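Local coordinates for uncharacterized protein (Neisseria meningitidis serogroup B, PDB 3OI8), which carries a CBS-domain pair that binds adenosine and belongs to a CorC-like protein that probably plays a role in magnesium and cobalt transport, at residues A[73-87]-A[134-148]. Numbering follows the deposited sequence.
Sequences RFPVIGEDKDEVLGI and HMAIVIDEYGGTSGL. With ADN (adenosine), chain C.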
# COMPACT_ATOMS: atom_id res chain seq x y z
N ARG A 73 -6.41 7.09 -6.37
CA ARG A 73 -5.93 8.48 -6.35
C ARG A 73 -5.72 9.00 -7.77
O ARG A 73 -5.32 8.24 -8.64
CB ARG A 73 -4.61 8.57 -5.57
CG ARG A 73 -4.83 8.67 -4.07
CD ARG A 73 -3.74 8.02 -3.29
NE ARG A 73 -3.70 6.59 -3.57
CZ ARG A 73 -4.06 5.65 -2.71
NH1 ARG A 73 -3.98 4.38 -3.07
NH2 ARG A 73 -4.49 5.97 -1.50
N PHE A 74 -6.01 10.29 -7.97
CA PHE A 74 -5.96 10.92 -9.30
C PHE A 74 -5.35 12.32 -9.23
O PHE A 74 -5.80 13.15 -8.43
CB PHE A 74 -7.39 11.07 -9.85
CG PHE A 74 -8.13 9.76 -9.97
CD1 PHE A 74 -8.26 9.14 -11.20
CD2 PHE A 74 -8.70 9.18 -8.86
CE1 PHE A 74 -8.95 7.94 -11.32
CE2 PHE A 74 -9.39 7.97 -8.97
CZ PHE A 74 -9.51 7.35 -10.20
N PRO A 75 -4.34 12.59 -10.06
CA PRO A 75 -3.87 13.98 -10.21
C PRO A 75 -5.02 14.82 -10.74
O PRO A 75 -5.78 14.35 -11.58
CB PRO A 75 -2.82 13.88 -11.33
CG PRO A 75 -2.42 12.43 -11.37
CD PRO A 75 -3.64 11.65 -10.96
N VAL A 76 -5.14 16.06 -10.28
CA VAL A 76 -6.15 16.96 -10.81
C VAL A 76 -5.41 18.06 -11.57
O VAL A 76 -4.46 18.62 -11.04
CB VAL A 76 -7.01 17.57 -9.70
CG1 VAL A 76 -7.93 18.67 -10.26
CG2 VAL A 76 -7.86 16.47 -9.01
N ILE A 77 -5.84 18.34 -12.80
CA ILE A 77 -5.09 19.25 -13.67
C ILE A 77 -5.86 20.52 -14.02
O ILE A 77 -7.10 20.56 -13.96
CB ILE A 77 -4.67 18.58 -14.98
CG1 ILE A 77 -5.90 18.14 -15.78
CG2 ILE A 77 -3.71 17.44 -14.72
CD1 ILE A 77 -5.66 17.88 -17.25
N GLY A 78 -5.10 21.54 -14.38
CA GLY A 78 -5.67 22.78 -14.87
C GLY A 78 -5.71 22.70 -16.38
O GLY A 78 -6.49 21.93 -16.94
N GLU A 79 -4.85 23.46 -17.05
CA GLU A 79 -4.91 23.57 -18.51
C GLU A 79 -4.53 22.28 -19.23
O GLU A 79 -5.07 21.96 -20.28
CB GLU A 79 -4.03 24.71 -19.01
CG GLU A 79 -3.98 24.78 -20.52
CD GLU A 79 -2.96 25.77 -21.05
OE1 GLU A 79 -3.18 26.31 -22.16
OE2 GLU A 79 -1.94 26.00 -20.35
N ASP A 80 -3.56 21.57 -18.65
CA ASP A 80 -3.07 20.32 -19.21
C ASP A 80 -2.24 19.61 -18.15
O ASP A 80 -2.16 20.05 -16.99
CB ASP A 80 -2.26 20.55 -20.50
CG ASP A 80 -1.05 21.45 -20.28
OD1 ASP A 80 -0.56 21.53 -19.13
OD2 ASP A 80 -0.59 22.08 -21.26
N LYS A 81 -1.61 18.51 -18.53
CA LYS A 81 -0.95 17.67 -17.53
C LYS A 81 0.32 18.29 -16.97
O LYS A 81 0.88 17.79 -15.99
CB LYS A 81 -0.68 16.28 -18.09
CG LYS A 81 -1.95 15.52 -18.41
CD LYS A 81 -1.66 14.14 -18.96
CE LYS A 81 -2.95 13.36 -19.15
NZ LYS A 81 -2.67 12.09 -19.86
N ASP A 82 0.77 19.39 -17.57
CA ASP A 82 1.90 20.14 -17.02
C ASP A 82 1.47 21.14 -15.94
O ASP A 82 2.29 21.86 -15.36
CB ASP A 82 2.70 20.81 -18.15
CG ASP A 82 3.48 19.80 -18.97
OD1 ASP A 82 4.02 18.86 -18.34
OD2 ASP A 82 3.53 19.90 -20.21
N GLU A 83 0.17 21.18 -15.67
CA GLU A 83 -0.33 21.99 -14.57
C GLU A 83 -1.11 21.12 -13.58
O GLU A 83 -2.33 21.07 -13.63
CB GLU A 83 -1.21 23.15 -15.10
CG GLU A 83 -1.63 24.10 -13.98
CD GLU A 83 -2.50 25.27 -14.41
OE1 GLU A 83 -3.08 25.24 -15.52
OE2 GLU A 83 -2.61 26.23 -13.62
N VAL A 84 -0.40 20.40 -12.71
CA VAL A 84 -1.06 19.54 -11.73
C VAL A 84 -1.38 20.38 -10.51
O VAL A 84 -0.50 21.03 -9.95
CB VAL A 84 -0.19 18.31 -11.32
CG1 VAL A 84 -0.90 17.49 -10.20
CG2 VAL A 84 0.11 17.41 -12.50
N LEU A 85 -2.64 20.39 -10.11
CA LEU A 85 -3.10 21.28 -9.03
C LEU A 85 -3.12 20.57 -7.70
O LEU A 85 -3.16 21.19 -6.64
CB LEU A 85 -4.51 21.79 -9.35
CG LEU A 85 -4.63 22.44 -10.73
CD1 LEU A 85 -6.09 22.70 -11.09
CD2 LEU A 85 -3.81 23.73 -10.77
N GLY A 86 -3.12 19.24 -7.76
CA GLY A 86 -3.34 18.48 -6.56
C GLY A 86 -3.68 17.03 -6.85
O GLY A 86 -3.68 16.59 -8.00
N ILE A 87 -3.98 16.30 -5.78
CA ILE A 87 -4.37 14.90 -5.86
C ILE A 87 -5.76 14.75 -5.24
O ILE A 87 -6.02 15.28 -4.16
CB ILE A 87 -3.41 13.99 -5.05
CG1 ILE A 87 -1.94 14.28 -5.39
CG2 ILE A 87 -3.74 12.52 -5.26
CD1 ILE A 87 -1.56 14.03 -6.84
N HIS A 134 0.79 8.15 -0.85
CA HIS A 134 0.61 7.01 -1.74
C HIS A 134 0.99 7.29 -3.20
O HIS A 134 1.24 6.37 -3.97
CB HIS A 134 -0.84 6.52 -1.69
CG HIS A 134 -1.16 5.76 -0.44
ND1 HIS A 134 -1.85 6.33 0.61
CD2 HIS A 134 -0.86 4.50 -0.07
CE1 HIS A 134 -1.97 5.44 1.58
NE2 HIS A 134 -1.38 4.32 1.19
N MSE A 135 1.01 8.56 -3.57
CA MSE A 135 1.30 8.92 -4.95
C MSE A 135 2.17 10.17 -4.99
O MSE A 135 2.04 11.06 -4.15
CB MSE A 135 -0.01 9.13 -5.73
CG MSE A 135 0.11 9.85 -7.07
SE MSE A 135 -1.62 10.05 -7.99
CE MSE A 135 -1.93 8.18 -8.47
N ALA A 136 3.10 10.21 -5.94
CA ALA A 136 3.85 11.44 -6.19
C ALA A 136 3.80 11.74 -7.67
O ALA A 136 3.58 10.85 -8.50
CB ALA A 136 5.28 11.30 -5.74
N ILE A 137 4.00 13.00 -8.01
CA ILE A 137 4.05 13.42 -9.41
C ILE A 137 5.52 13.55 -9.77
O ILE A 137 6.28 14.19 -9.04
CB ILE A 137 3.36 14.77 -9.59
CG1 ILE A 137 1.89 14.71 -9.14
CG2 ILE A 137 3.56 15.27 -11.04
CD1 ILE A 137 1.02 13.72 -9.90
N VAL A 138 5.92 12.92 -10.87
CA VAL A 138 7.30 12.95 -11.30
C VAL A 138 7.53 14.14 -12.23
O VAL A 138 6.76 14.35 -13.16
CB VAL A 138 7.67 11.64 -11.98
CG1 VAL A 138 9.18 11.60 -12.33
CG2 VAL A 138 7.28 10.48 -11.05
N ILE A 139 8.56 14.92 -11.93
CA ILE A 139 8.88 16.15 -12.65
C ILE A 139 10.15 15.94 -13.48
O ILE A 139 11.10 15.34 -13.00
CB ILE A 139 9.11 17.30 -11.65
CG1 ILE A 139 7.83 17.60 -10.88
CG2 ILE A 139 9.61 18.55 -12.36
CD1 ILE A 139 6.65 17.93 -11.76
N ASP A 140 10.18 16.44 -14.71
CA ASP A 140 11.38 16.33 -15.53
C ASP A 140 12.37 17.44 -15.14
O ASP A 140 12.08 18.27 -14.29
CB ASP A 140 11.05 16.37 -17.03
CG ASP A 140 10.41 17.68 -17.48
OD1 ASP A 140 10.76 18.75 -16.94
OD2 ASP A 140 9.56 17.64 -18.39
N GLU A 141 13.54 17.44 -15.77
CA GLU A 141 14.60 18.37 -15.37
C GLU A 141 14.30 19.82 -15.77
O GLU A 141 15.12 20.71 -15.54
CB GLU A 141 15.96 17.93 -15.93
CG GLU A 141 15.99 17.70 -17.43
CD GLU A 141 15.61 16.28 -17.83
OE1 GLU A 141 14.59 15.76 -17.33
OE2 GLU A 141 16.35 15.68 -18.65
N TYR A 142 13.13 20.06 -16.35
CA TYR A 142 12.76 21.40 -16.80
C TYR A 142 11.52 21.94 -16.09
O TYR A 142 11.12 23.07 -16.33
CB TYR A 142 12.51 21.42 -18.31
CG TYR A 142 13.62 20.82 -19.14
CD1 TYR A 142 14.88 21.41 -19.18
CD2 TYR A 142 13.41 19.67 -19.90
CE1 TYR A 142 15.91 20.86 -19.95
CE2 TYR A 142 14.43 19.12 -20.67
CZ TYR A 142 15.67 19.72 -20.69
OH TYR A 142 16.69 19.19 -21.45
N GLY A 143 10.92 21.13 -15.23
CA GLY A 143 9.72 21.55 -14.51
C GLY A 143 8.42 20.95 -15.03
O GLY A 143 7.38 21.08 -14.40
N GLY A 144 8.48 20.30 -16.19
CA GLY A 144 7.29 19.67 -16.75
C GLY A 144 6.99 18.35 -16.08
O GLY A 144 7.84 17.77 -15.41
N THR A 145 5.76 17.86 -16.26
CA THR A 145 5.33 16.58 -15.71
C THR A 145 5.88 15.43 -16.54
O THR A 145 5.68 15.39 -17.76
CB THR A 145 3.79 16.51 -15.73
OG1 THR A 145 3.26 17.50 -14.85
CG2 THR A 145 3.30 15.15 -15.31
N SER A 146 6.59 14.49 -15.90
CA SER A 146 7.11 13.30 -16.58
C SER A 146 6.16 12.13 -16.39
O SER A 146 6.09 11.24 -17.23
CB SER A 146 8.48 12.90 -16.03
OG SER A 146 9.41 13.96 -16.14
N GLY A 147 5.46 12.12 -15.27
CA GLY A 147 4.49 11.07 -15.00
C GLY A 147 4.13 11.07 -13.53
O GLY A 147 4.20 12.10 -12.86
N LEU A 148 3.71 9.91 -13.03
CA LEU A 148 3.36 9.79 -11.62
C LEU A 148 3.92 8.46 -11.12
O LEU A 148 4.29 7.60 -11.93
CB LEU A 148 1.84 9.90 -11.42
CG LEU A 148 0.91 8.82 -12.00
CD1 LEU A 148 0.94 7.54 -11.17
CD2 LEU A 148 -0.54 9.33 -12.09
O5' ADN C . -4.80 1.22 -9.98
C5' ADN C . -4.25 -0.02 -10.36
C4' ADN C . -2.87 0.20 -11.05
O4' ADN C . -2.97 1.26 -12.05
C3' ADN C . -1.79 0.60 -10.03
O3' ADN C . -0.98 -0.50 -9.74
C2' ADN C . -0.99 1.68 -10.72
O2' ADN C . 0.11 1.12 -11.39
C1' ADN C . -1.94 2.26 -11.77
N9 ADN C . -2.55 3.51 -11.32
C8 ADN C . -3.12 3.82 -9.94
N7 ADN C . -3.68 5.21 -9.98
C5 ADN C . -3.47 5.76 -11.40
C6 ADN C . -3.84 7.12 -12.07
N6 ADN C . -4.56 8.13 -11.29
N1 ADN C . -3.50 7.36 -13.46
C2 ADN C . -2.80 6.30 -14.29
N3 ADN C . -2.44 4.96 -13.64
C4 ADN C . -2.78 4.71 -12.22
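R73 lays its guanidinium flat over H134, with the two planes only 21° apart and their centres 4.2 Å from each other. Bends at chi2 and chi3 bring the arginine's end over H134, whose CB sits over one guanidinium face, 3.4 Å from R73 NE. H134 NE2 is hydrogen-bonded to E152 of the second subunit, which fixes the ring the arginine rests on.

Further along the paired hairpins the contact turns apolar. M135, a selenomethionine, extends with CG anti to its backbone nitrogen (chi1 165°) and then bends at its end: the M135 side chain crosses P75 at about a right angle, with SE 3.9 Å from P75 CD, while CE comes close to R73 O. I137 meets V84 tip to tip, and its CD1 also touches P75 CG and I87 CD1. From the neighbouring strand, L148 CD2 packs 3.7 Å from P75 CG, making the proline ring a shared surface for three side chains.

At the turn end, polar bonds take over. T145 reaches across twice: OG1 donates to the carbonyl O of K81 at 2.7 Å, and its backbone N meets D82 OD1 at 2.9 Å, nearly along the carboxylate C-O bond. Two adjacent residues of the 80-83 turn are thus tied to the start of strand 145-150.

Adenosine wedges in beside the apolar middle. Its N6 donates to R73 O at 2.8 Å, M135 CE and L148 CD2 lie against the purine, and N51, H71 and D153 also hydrogen-bond the adenosine. Two CBS motifs facing each other through their beta strands form the CBS pair, or Bateman module, and the cleft between them is a common place for an adenosine group, as it is here.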